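Local coordinates for uncharacterized protein (Novosphingobium aromaticivorans, PDB 2RFR) that is of unknown function but adopts the cystatin-like fold of the NTF2-like superfamily and carries a SnoaL-like domain, at residues E19-L24 / W123-T128. Residues are numbered along the deposited sequence; the frame is centred on the assembly and turned at random.
Sequences EEIREL and WTFRRT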
loop_
_atom_site.group_PDB
_atom_site.type_symbol
_atom_site.label_atom_id
_atom_site.label_comp_id
_atom_site.label_asym_id
_atom_site.label_seq_id
_atom_site.Cartn_x
_atom_site.Cartn_y
_atom_site.Cartn_z
ATOM N N GLU A 19 -7.690 -0.101 -11.177
ATOM C CA GLU A 19 -7.691 1.005 -10.250
ATOM C C GLU A 19 -8.984 1.004 -9.427
ATOM O O GLU A 19 -8.974 1.346 -8.225
ATOM C CB GLU A 19 -7.392 2.308 -11.015
ATOM C CG GLU A 19 -7.563 3.573 -10.263
ATOM C CD GLU A 19 -6.616 3.724 -9.175
ATOM O OE1 GLU A 19 -5.599 3.046 -9.148
ATOM O OE2 GLU A 19 -6.885 4.623 -8.380
ATOM N N GLU A 20 -10.111 0.637 -10.027
ATOM C CA GLU A 20 -11.377 0.535 -9.298
ATOM C C GLU A 20 -11.333 -0.536 -8.252
ATOM O O GLU A 20 -11.819 -0.313 -7.136
ATOM C CB GLU A 20 -12.528 0.246 -10.249
ATOM C CG GLU A 20 -13.696 1.083 -10.219
ATOM C CD GLU A 20 -14.790 0.693 -11.202
ATOM O OE1 GLU A 20 -14.629 0.836 -12.433
ATOM O OE2 GLU A 20 -15.798 0.232 -10.670
ATOM N N ILE A 21 -10.772 -1.662 -8.597
ATOM C CA ILE A 21 -10.672 -2.782 -7.650
ATOM C C ILE A 21 -9.742 -2.372 -6.484
ATOM O O ILE A 21 -10.075 -2.614 -5.322
ATOM C CB ILE A 21 -10.194 -4.019 -8.375
ATOM C CG1 ILE A 21 -11.274 -4.518 -9.316
ATOM C CG2 ILE A 21 -9.755 -5.116 -7.365
ATOM C CD1 ILE A 21 -10.774 -5.448 -10.425
ATOM N N ARG A 22 -8.607 -1.753 -6.785
ATOM C CA ARG A 22 -7.717 -1.293 -5.725
ATOM C C ARG A 22 -8.391 -0.282 -4.820
ATOM O O ARG A 22 -8.166 -0.263 -3.592
ATOM C CB ARG A 22 -6.417 -0.776 -6.336
ATOM C CG ARG A 22 -5.553 -1.932 -6.869
ATOM C CD ARG A 22 -4.213 -1.439 -7.273
ATOM N NE ARG A 22 -3.273 -2.577 -7.293
ATOM C CZ ARG A 22 -2.921 -3.199 -8.396
ATOM N NH1 ARG A 22 -3.403 -2.789 -9.571
ATOM N NH2 ARG A 22 -2.070 -4.217 -8.382
ATOM N N GLU A 23 -9.203 0.608 -5.396
ATOM C CA GLU A 23 -9.946 1.599 -4.625
ATOM C C GLU A 23 -10.953 0.939 -3.709
ATOM O O GLU A 23 -11.060 1.344 -2.535
ATOM C CB GLU A 23 -10.541 2.674 -5.593
ATOM C CG GLU A 23 -11.339 3.725 -4.992
ATOM C CD GLU A 23 -10.578 4.746 -4.161
ATOM O OE1 GLU A 23 -9.365 5.139 -4.376
ATOM O OE2 GLU A 23 -11.326 5.333 -3.392
ATOM N N LEU A 24 -11.664 -0.114 -4.131
ATOM C CA LEU A 24 -12.557 -0.840 -3.226
ATOM C C LEU A 24 -11.806 -1.346 -2.021
ATOM O O LEU A 24 -12.262 -1.212 -0.886
ATOM C CB LEU A 24 -13.220 -2.062 -3.918
ATOM C CG LEU A 24 -14.281 -1.882 -4.982
ATOM C CD1 LEU A 24 -14.645 -3.226 -5.587
ATOM C CD2 LEU A 24 -15.559 -1.199 -4.359
ATOM N N TRP A 123 -9.664 -11.932 -2.210
ATOM C CA TRP A 123 -10.902 -11.253 -2.593
ATOM C C TRP A 123 -11.254 -11.645 -4.011
ATOM O O TRP A 123 -10.371 -11.767 -4.851
ATOM C CB TRP A 123 -10.687 -9.767 -2.598
ATOM C CG TRP A 123 -10.356 -9.033 -1.357
ATOM C CD1 TRP A 123 -9.163 -9.026 -0.693
ATOM C CD2 TRP A 123 -11.184 -8.071 -0.696
ATOM N NE1 TRP A 123 -9.224 -8.139 0.331
ATOM C CE2 TRP A 123 -10.424 -7.496 0.341
ATOM C CE3 TRP A 123 -12.476 -7.634 -0.878
ATOM C CZ2 TRP A 123 -10.933 -6.527 1.170
ATOM C CZ3 TRP A 123 -12.975 -6.638 -0.067
ATOM C CH2 TRP A 123 -12.194 -6.073 0.918
ATOM N N THR A 124 -12.523 -11.805 -4.288
ATOM C CA THR A 124 -13.055 -11.914 -5.633
ATOM C C THR A 124 -13.998 -10.779 -5.893
ATOM O O THR A 124 -14.636 -10.257 -4.975
ATOM C CB THR A 124 -13.704 -13.230 -5.870
ATOM O OG1 THR A 124 -14.825 -13.351 -5.026
ATOM C CG2 THR A 124 -12.784 -14.420 -5.683
ATOM N N PHE A 125 -14.103 -10.396 -7.173
ATOM C CA PHE A 125 -14.888 -9.240 -7.597
ATOM C C PHE A 125 -15.631 -9.572 -8.869
ATOM O O PHE A 125 -15.228 -10.436 -9.646
ATOM C CB PHE A 125 -13.985 -8.030 -7.864
ATOM C CG PHE A 125 -13.097 -7.637 -6.733
ATOM C CD1 PHE A 125 -11.901 -8.237 -6.580
ATOM C CD2 PHE A 125 -13.485 -6.725 -5.789
ATOM C CE1 PHE A 125 -11.071 -7.907 -5.520
ATOM C CE2 PHE A 125 -12.671 -6.380 -4.696
ATOM C CZ PHE A 125 -11.463 -7.016 -4.565
ATOM N N ARG A 126 -16.657 -8.779 -9.131
ATOM C CA ARG A 126 -17.283 -8.818 -10.448
ATOM C C ARG A 126 -17.724 -7.456 -10.884
ATOM O O ARG A 126 -18.003 -6.581 -10.107
ATOM C CB ARG A 126 -18.370 -9.838 -10.510
ATOM C CG ARG A 126 -19.591 -9.503 -9.862
ATOM C CD ARG A 126 -20.659 -10.513 -10.384
ATOM N NE ARG A 126 -21.875 -10.235 -9.699
ATOM C CZ ARG A 126 -22.405 -10.931 -8.691
ATOM N NH1 ARG A 126 -21.867 -12.063 -8.235
ATOM N NH2 ARG A 126 -23.539 -10.480 -8.187
ATOM N N ARG A 127 -17.778 -7.311 -12.196
ATOM C CA ARG A 127 -18.217 -6.070 -12.804
ATOM C C ARG A 127 -19.716 -6.056 -12.732
ATOM O O ARG A 127 -20.337 -6.920 -13.284
ATOM C CB ARG A 127 -17.756 -6.029 -14.272
ATOM C CG ARG A 127 -17.957 -4.663 -14.926
ATOM C CD ARG A 127 -17.792 -4.784 -16.469
ATOM N NE ARG A 127 -16.512 -5.403 -16.849
ATOM C CZ ARG A 127 -15.340 -4.744 -16.832
ATOM N NH1 ARG A 127 -15.248 -3.429 -16.542
ATOM N NH2 ARG A 127 -14.227 -5.380 -17.171
ATOM N N THR A 128 -20.305 -5.046 -12.183
ATOM C CA THR A 128 -21.755 -4.890 -12.141
ATOM C C THR A 128 -22.087 -3.670 -12.945
ATOM O O THR A 128 -21.216 -2.889 -13.276
ATOM C CB THR A 128 -22.264 -4.676 -10.693
ATOM O OG1 THR A 128 -22.067 -3.312 -10.266
ATOM C CG2 THR A 128 -21.622 -5.679 -9.702
#
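One face of the Phe-125 ring receives the CG2 methyl of Ile-21, while the CD1 methyl of Leu-24 comes in obliquely at the CD2–CE2 side. The first approach is a CH-pi contact: Ile-21 CG2 sits 3.8 Å from the ring centroid and only 17° off the ring normal. It is displaced toward the rim, so that its nearest ring atom is Phe-125 CE1, at 3.6 Å. The first torsion of Ile-21 (chi1 -69°) sets CG1 anti to the carbonyl carbon and CG2 anti to the backbone N, the position from which this methyl reaches the ring. Leu-24, one helical turn further on, runs alongside the phenylalanine with the two side chains pointing opposite ways, and its apolar contact brings CD1 to 3.7 Å from Phe-125 CD2.

This illustrates how a cystatin-like fold closes its core: a long N-terminal helix, 5-33, lies against a curved, largely antiparallel sheet, and residues spaced i, i+3 on the helix meet a side chain projecting from strand 112-128. Replacing Phe-125 with an alanine would probably open a gap under the helix, leaving Ile-21 CG2 without the ring face it packs on and Leu-24 CD1 without its partner. Other strands widen the same apolar layer, since Ile-21 also touches Val-90, Val-92 and Ala-97, and Phe-125 touches Ala-99.

Charged groups flank this layer. Arg-127 forms salt bridges with Asp-95 and with Asp-17 of helix 5-33, the second joining strand to helix. Elsewhere around the helix, Glu-19 and Glu-23 form salt bridges with Arg-18 and Arg-22 of a neighbouring subunit, so the helix that packs on its own sheet also serves the trimer interface.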